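Local structure of endoglucanase (Komagataeibacter sucrofermentans, 6VC5) at residues 9-14 / 302-307; 21-24 / 30-33; 42-45 / 51-54. The protein probably hydrolyses internal beta-1,4-glucosidic linkages in cellulose and related beta-glucans, as a glycosyl hydrolase family 8 endoglucanase. All coordinates share one frame; numbering follows the deposited sequence.

Contact 1. Residues 9-14 / 302-307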
loop_
_atom_site.group_PDB
_atom_site.type_symbol
_atom_site.label_atom_id
_atom_site.label_comp_id
_atom_site.label_asym_id
_atom_site.label_seq_id
_atom_site.Cartn_x
_atom_site.Cartn_y
_atom_site.Cartn_z
ATOM N N ALA A 9 -17.985 -8.263 3.506
ATOM C CA ALA A 9 -19.396 -7.923 3.333
ATOM C C ALA A 9 -19.727 -6.558 3.934
ATOM O O ALA A 9 -20.520 -5.797 3.368
ATOM C CB ALA A 9 -20.277 -9.008 3.944
ATOM N N ILE A 10 -19.133 -6.232 5.084
ATOM C CA ILE A 10 -19.318 -4.909 5.677
ATOM C C ILE A 10 -18.681 -3.827 4.810
ATOM O O ILE A 10 -19.301 -2.793 4.526
ATOM C CB ILE A 10 -18.760 -4.880 7.110
ATOM C CG1 ILE A 10 -19.508 -5.865 8.009
ATOM C CG2 ILE A 10 -18.857 -3.487 7.682
ATOM C CD1 ILE A 10 -18.730 -6.207 9.283
ATOM N N PHE A 11 -17.415 -4.029 4.413
ATOM C CA PHE A 11 -16.740 -3.070 3.542
ATOM C C PHE A 11 -17.542 -2.845 2.270
ATOM O O PHE A 11 -17.774 -1.700 1.860
ATOM C CB PHE A 11 -15.333 -3.574 3.200
ATOM C CG PHE A 11 -14.464 -2.552 2.512
ATOM C CD1 PHE A 11 -13.607 -1.742 3.244
ATOM C CD2 PHE A 11 -14.498 -2.406 1.134
ATOM C CE1 PHE A 11 -12.792 -0.796 2.610
ATOM C CE2 PHE A 11 -13.689 -1.466 0.493
ATOM C CZ PHE A 11 -12.841 -0.663 1.231
ATOM N N ARG A 12 -17.996 -3.938 1.658
ATOM C CA ARG A 12 -18.734 -3.855 0.402
ATOM C C ARG A 12 -20.037 -3.084 0.577
ATOM O O ARG A 12 -20.398 -2.252 -0.267
ATOM C CB ARG A 12 -19.007 -5.266 -0.127
ATOM C CG ARG A 12 -19.717 -5.296 -1.475
ATOM C CD ARG A 12 -20.179 -6.708 -1.802
ATOM N NE ARG A 12 -21.155 -7.199 -0.836
ATOM C CZ ARG A 12 -21.293 -8.478 -0.491
ATOM N NH1 ARG A 12 -20.513 -9.404 -1.034
ATOM N NH2 ARG A 12 -22.210 -8.833 0.403
ATOM N N ASP A 13 -20.754 -3.339 1.671
ATOM C CA ASP A 13 -22.010 -2.631 1.902
ATOM C C ASP A 13 -21.785 -1.123 1.999
ATOM O O ASP A 13 -22.623 -0.333 1.546
ATOM C CB ASP A 13 -22.668 -3.164 3.174
ATOM C CG ASP A 13 -23.901 -2.374 3.572
ATOM O OD1 ASP A 13 -24.008 -1.994 4.759
ATOM O OD2 ASP A 13 -24.769 -2.142 2.700
ATOM N N LYS A 14 -20.652 -0.706 2.571
ATOM C CA LYS A 14 -20.415 0.712 2.824
ATOM C C LYS A 14 -19.860 1.440 1.601
ATOM O O LYS A 14 -20.247 2.586 1.337
ATOM C CB LYS A 14 -19.454 0.875 4.005
ATOM C CG LYS A 14 -20.052 0.433 5.334
ATOM C CD LYS A 14 -19.045 0.541 6.464
ATOM C CE LYS A 14 -19.728 0.938 7.764
ATOM N NZ LYS A 14 -19.652 2.408 7.998
ATOM N N SER A 302 -9.613 3.893 7.812
ATOM C CA SER A 302 -9.400 2.911 8.866
ATOM C C SER A 302 -9.928 1.542 8.448
ATOM O O SER A 302 -9.301 0.509 8.730
ATOM C CB SER A 302 -10.106 3.383 10.139
ATOM O OG SER A 302 -9.785 2.543 11.229
ATOM N N ALA A 303 -11.078 1.512 7.770
ATOM C CA ALA A 303 -11.658 0.245 7.339
ATOM C C ALA A 303 -10.736 -0.493 6.366
ATOM O O ALA A 303 -10.526 -1.704 6.490
ATOM C CB ALA A 303 -13.028 0.487 6.702
ATOM N N ALA A 304 -10.171 0.222 5.392
ATOM C CA ALA A 304 -9.278 -0.420 4.438
ATOM C C ALA A 304 -8.009 -0.935 5.114
ATOM O O ALA A 304 -7.552 -2.046 4.816
ATOM C CB ALA A 304 -8.951 0.538 3.288
ATOM N N LEU A 305 -7.438 -0.155 6.035
ATOM C CA LEU A 305 -6.227 -0.604 6.719
ATOM C C LEU A 305 -6.499 -1.827 7.595
ATOM O O LEU A 305 -5.682 -2.758 7.651
ATOM C CB LEU A 305 -5.643 0.551 7.539
ATOM C CG LEU A 305 -4.314 0.302 8.254
ATOM C CD1 LEU A 305 -3.195 -0.081 7.288
ATOM C CD2 LEU A 305 -3.930 1.558 9.024
ATOM N N THR A 306 -7.646 -1.841 8.279
ATOM C CA THR A 306 -8.031 -2.998 9.076
ATOM C C THR A 306 -8.206 -4.234 8.200
ATOM O O THR A 306 -7.718 -5.317 8.541
ATOM C CB THR A 306 -9.313 -2.661 9.840
ATOM O OG1 THR A 306 -9.068 -1.537 10.697
ATOM C CG2 THR A 306 -9.771 -3.851 10.706
ATOM N N MET A 307 -8.860 -4.087 7.040
ATOM C CA MET A 307 -8.993 -5.217 6.125
ATOM C C MET A 307 -7.634 -5.748 5.678
ATOM O O MET A 307 -7.436 -6.969 5.608
ATOM C CB MET A 307 -9.813 -4.830 4.895
ATOM C CG MET A 307 -11.302 -4.781 5.075
ATOM S SD MET A 307 -12.159 -6.376 5.286
ATOM C CE MET A 307 -10.987 -7.656 4.808
#

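Contact 2. Residues 21-24 / 30-33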
loop_
_atom_site.group_PDB
_atom_site.type_symbol
_atom_site.label_atom_id
_atom_site.label_comp_id
_atom_site.label_asym_id
_atom_site.label_seq_id
_atom_site.Cartn_x
_atom_site.Cartn_y
_atom_site.Cartn_z
ATOM N N ARG A 21 -17.360 0.831 -8.821
ATOM C CA ARG A 21 -16.583 1.871 -8.156
ATOM C C ARG A 21 -16.502 1.624 -6.655
ATOM O O ARG A 21 -17.475 1.220 -6.014
ATOM C CB ARG A 21 -17.217 3.243 -8.392
ATOM C CG ARG A 21 -16.980 3.762 -9.780
ATOM C CD ARG A 21 -17.512 5.163 -9.936
ATOM N NE ARG A 21 -16.737 6.112 -9.144
ATOM C CZ ARG A 21 -17.025 7.401 -9.032
ATOM N NH1 ARG A 21 -18.069 7.903 -9.677
ATOM N NH2 ARG A 21 -16.272 8.189 -8.271
ATOM N N ILE A 22 -15.327 1.879 -6.096
ATOM C CA ILE A 22 -15.139 1.952 -4.653
ATOM C C ILE A 22 -15.088 3.434 -4.318
ATOM O O ILE A 22 -14.296 4.174 -4.914
ATOM C CB ILE A 22 -13.828 1.261 -4.245
ATOM C CG1 ILE A 22 -13.844 -0.208 -4.665
ATOM C CG2 ILE A 22 -13.590 1.406 -2.739
ATOM C CD1 ILE A 22 -15.033 -0.973 -4.143
ATOM N N ILE A 23 -15.954 3.884 -3.406
ATOM C CA ILE A 23 -16.072 5.305 -3.087
ATOM C C ILE A 23 -16.149 5.473 -1.576
ATOM O O ILE A 23 -16.990 4.850 -0.921
ATOM C CB ILE A 23 -17.310 5.947 -3.753
ATOM C CG1 ILE A 23 -17.288 5.753 -5.272
ATOM C CG2 ILE A 23 -17.348 7.435 -3.463
ATOM C CD1 ILE A 23 -18.604 6.150 -5.965
ATOM N N ASP A 24 -15.273 6.318 -1.033
ATOM C CA ASP A 24 -15.329 6.713 0.369
ATOM C C ASP A 24 -16.501 7.660 0.564
ATOM O O ASP A 24 -16.595 8.688 -0.112
ATOM C CB ASP A 24 -14.021 7.433 0.695
ATOM C CG ASP A 24 -13.967 8.009 2.100
ATOM O OD1 ASP A 24 -14.947 7.904 2.868
ATOM O OD2 ASP A 24 -12.892 8.561 2.428
ATOM N N GLU A 30 -14.866 11.028 -5.688
ATOM C CA GLU A 30 -13.696 10.443 -6.328
ATOM C C GLU A 30 -13.545 8.946 -6.119
ATOM O O GLU A 30 -13.990 8.411 -5.172
ATOM C CB GLU A 30 -12.375 11.147 -5.984
ATOM C CG GLU A 30 -12.014 11.330 -4.562
ATOM C CD GLU A 30 -11.059 12.548 -4.347
ATOM O OE1 GLU A 30 -9.847 12.379 -4.245
ATOM O OE2 GLU A 30 -11.511 13.707 -4.271
ATOM N N SER A 31 -12.885 8.329 -7.067
ATOM C CA SER A 31 -12.394 6.965 -6.920
ATOM C C SER A 31 -10.924 6.980 -7.300
ATOM O O SER A 31 -10.498 7.778 -8.137
ATOM C CB SER A 31 -13.138 5.976 -7.820
ATOM O OG SER A 31 -14.437 5.685 -7.308
ATOM N N HIS A 32 -10.137 6.121 -6.660
ATOM C CA HIS A 32 -8.678 6.118 -6.790
ATOM C C HIS A 32 -8.206 4.757 -7.257
ATOM O O HIS A 32 -8.871 3.776 -7.028
ATOM C CB HIS A 32 -8.005 6.411 -5.440
ATOM C CG HIS A 32 -8.274 7.778 -4.910
ATOM N ND1 HIS A 32 -8.814 7.993 -3.669
ATOM C CD2 HIS A 32 -8.077 9.002 -5.449
ATOM C CE1 HIS A 32 -8.945 9.293 -3.466
ATOM N NE2 HIS A 32 -8.507 9.927 -4.533
ATOM N N SER A 33 -7.044 4.701 -7.889
ATOM C CA SER A 33 -6.495 3.391 -8.242
ATOM C C SER A 33 -6.223 2.555 -6.996
ATOM O O SER A 33 -6.413 1.337 -7.010
ATOM C CB SER A 33 -5.239 3.518 -9.121
ATOM O OG SER A 33 -4.173 4.161 -8.429
HETATM O O HOH W 1 -11.741 3.775 -5.730
HETATM O O HOH W 2 -13.657 8.075 -2.572
#

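Contact 3. Residues 42-45 / 51-54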
loop_
_atom_site.group_PDB
_atom_site.type_symbol
_atom_site.label_atom_id
_atom_site.label_comp_id
_atom_site.label_asym_id
_atom_site.label_seq_id
_atom_site.Cartn_x
_atom_site.Cartn_y
_atom_site.Cartn_z
ATOM N N PHE A 42 -9.599 -7.310 -1.717
ATOM C CA PHE A 42 -10.476 -7.839 -0.674
ATOM C C PHE A 42 -11.496 -8.823 -1.244
ATOM O O PHE A 42 -11.789 -9.853 -0.622
ATOM C CB PHE A 42 -11.209 -6.706 0.052
ATOM C CG PHE A 42 -10.315 -5.656 0.683
ATOM C CD1 PHE A 42 -8.972 -5.882 0.921
ATOM C CD2 PHE A 42 -10.855 -4.427 1.034
ATOM C CE1 PHE A 42 -8.167 -4.890 1.503
ATOM C CE2 PHE A 42 -10.066 -3.442 1.612
ATOM C CZ PHE A 42 -8.715 -3.678 1.837
ATOM N N SER A 43 -12.069 -8.513 -2.415
ATOM C CA SER A 43 -13.032 -9.416 -3.036
ATOM C C SER A 43 -12.371 -10.708 -3.506
ATOM O O SER A 43 -12.974 -11.781 -3.404
ATOM C CB SER A 43 -13.797 -8.711 -4.163
ATOM O OG SER A 43 -12.951 -8.323 -5.221
ATOM N N ALA A 44 -11.133 -10.632 -4.005
ATOM C CA ALA A 44 -10.412 -11.859 -4.356
ATOM C C ALA A 44 -10.145 -12.716 -3.121
ATOM O O ALA A 44 -10.346 -13.935 -3.143
ATOM C CB ALA A 44 -9.098 -11.510 -5.055
ATOM N N ALA A 45 -9.671 -12.093 -2.035
ATOM C CA ALA A 45 -9.406 -12.833 -0.800
ATOM C C ALA A 45 -10.682 -13.443 -0.226
ATOM O O ALA A 45 -10.666 -14.564 0.299
ATOM C CB ALA A 45 -8.756 -11.903 0.226
ATOM N N ALA A 51 -18.313 -9.386 -7.457
ATOM C CA ALA A 51 -17.805 -8.058 -7.147
ATOM C C ALA A 51 -16.469 -7.808 -7.832
ATOM O O ALA A 51 -16.268 -6.748 -8.438
ATOM C CB ALA A 51 -17.684 -7.866 -5.634
ATOM N N PHE A 52 -15.539 -8.771 -7.736
ATOM C CA PHE A 52 -14.217 -8.597 -8.331
ATOM C C PHE A 52 -14.336 -8.215 -9.797
ATOM O O PHE A 52 -13.692 -7.262 -10.259
ATOM C CB PHE A 52 -13.393 -9.886 -8.206
ATOM C CG PHE A 52 -12.007 -9.759 -8.793
ATOM C CD1 PHE A 52 -10.940 -9.391 -7.983
ATOM C CD2 PHE A 52 -11.784 -9.911 -10.156
ATOM C CE1 PHE A 52 -9.667 -9.236 -8.501
ATOM C CE2 PHE A 52 -10.515 -9.729 -10.692
ATOM C CZ PHE A 52 -9.456 -9.393 -9.866
ATOM N N GLU A 53 -15.177 -8.951 -10.534
ATOM C CA GLU A 53 -15.287 -8.786 -11.982
ATOM C C GLU A 53 -15.645 -7.352 -12.356
ATOM O O GLU A 53 -15.021 -6.759 -13.244
ATOM C CB GLU A 53 -16.334 -9.768 -12.531
ATOM C CG GLU A 53 -16.138 -10.191 -13.988
ATOM C CD GLU A 53 -16.506 -11.655 -14.235
ATOM O OE1 GLU A 53 -16.266 -12.167 -15.355
ATOM O OE2 GLU A 53 -17.025 -12.305 -13.300
ATOM N N VAL A 54 -16.639 -6.769 -11.672
ATOM C CA VAL A 54 -17.071 -5.410 -12.008
ATOM C C VAL A 54 -16.081 -4.353 -11.510
ATOM O O VAL A 54 -15.910 -3.312 -12.154
ATOM C CB VAL A 54 -18.522 -5.117 -11.571
ATOM C CG1 VAL A 54 -19.510 -6.050 -12.305
ATOM C CG2 VAL A 54 -18.686 -5.204 -10.067
#

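Contact 1. Residues 9-14 / 302-307
F11 and A303 hold the closest pair of CA atoms across the two segments, 7.2 Å apart, where two helical segments run nearly antiparallel (154° between their directions). The 11.0 Å between the axes is spanned mainly by the ring of F11, which meets the small A303 and A304. With CG anti to the backbone N (chi1 -170°), this ring extends from helix 4-15 toward 302-307 and leads with the CD1-CE1 side. F11 CE1 reaches the backbone of A304 at the ring edge, 4.0 Å from A304 N, and lies 4.1 Å from A304 CB. The neighbouring F11 CD1 meets A303 CB at 4.2 Å, and M307 CG, one turn further along, approaches the same ring atom. The ring thus turns its edge to the backbone of A304, while A303 and M307 approach it obliquely. L294, from a loop, touches both F11 and M307. Y15 and F42 each make edge-to-face contacts with F11, extending the apolar cluster. The arrangement joins the first and last helices of the chain, in keeping with the closed (alpha/alpha)6 barrel of family 8 glycosyl hydrolases.

Contact 2. Residues 21-24 / 30-33
S31 OG sits at the edge of the R21 guanidinium and within its plane, taken side-on by two nitrogens. The bond from R21 NE is the shorter and straighter (3.0 Å, 159°), whereas R21 NH2 reaches the same oxygen at 3.3 Å and 140°. A bend at chi3 (68°) turns the guanidinium so that NE and NH2 both face the serine. S31 OG in turn donates to I22 O at 2.8 Å, approaching from above the carbonyl plane, so one buried hydroxyl links side chain and backbone of the loop. I23 folds back across R21, its CD1 lying 3.6 Å above the guanidinium plane over its centre. The loop 21-24 follows the first helix and lies beside strand 30-32, which pairs antiparallel with strand 74-76; just beyond, D77 forms a salt bridge with R21 NH2. Replacing R21 by an alanine removes both donors to S31 OG, and is likely to leave D77 without this salt bridge and open a gap beneath I23 CD1. Two waters bridge the backbones, one between I22 O and H32 N, the other between D24 N and E30 O. Within the strand, H32 NE2 donates to the anti lone pair of E30 OE1, 2.8 Å away.

Contact 3. Residues 42-45 / 51-54
S43 and F52 hold the closest pair of CA atoms across the two helical segments, 5.5 Å apart. Preceding them, F42 turns its ring away from 51-54 and into the interior, where it meets helices 4-15 and 300-313. S43 points toward the second segment. Its chi1 of 64° sets OG between the backbone N and the carbonyl carbon, from where it hydrogen-bonds chiefly to G39 O, with M40 O as a second partner. With its hydrogen bonding met within its own helix, S43 OG packs against F52, 3.4 Å from both F52 CA and F52 CB, near the plane of the ring and at its edge. S43 CB also meets A51 CB at 4.2 Å. One residue on, A44 offers only a methyl group, and A44 CB approaches F52 CD1 obliquely at 4.1 Å. A chi1 of -179° swings the F52 ring away from its own backbone N and carries it past S43 toward A44. Consecutive helices 33-46 and 49-62 meet here beside their short connection, consistent with the six-hairpin glycosidase clan. W8 of helix 4-15 touches both S43 and A51, while helix 90-106 packs against F52 through A99, L100 and A103.

How the contacts relate
Along the chain, contacts 2 and 3 follow one another inside the long span closed by contact 1, which brings helix 4-15 against helix 300-313. The centres of the three contacts lie 13 to 14 Å from one another. Contacts 1 and 3 meet directly through F42, whose CZ is 3.4 Å from M307 CB, so that helices 4-15, 33-46 and 300-313 share one apolar interior. Contact 2 touches neither of the others, with nearest atoms about 4 Å from contact 1 and about 6 Å from contact 3. It lies in the loop and strand that connect helix 4-15 to helix 33-46, two successive helices of the family 8 fold.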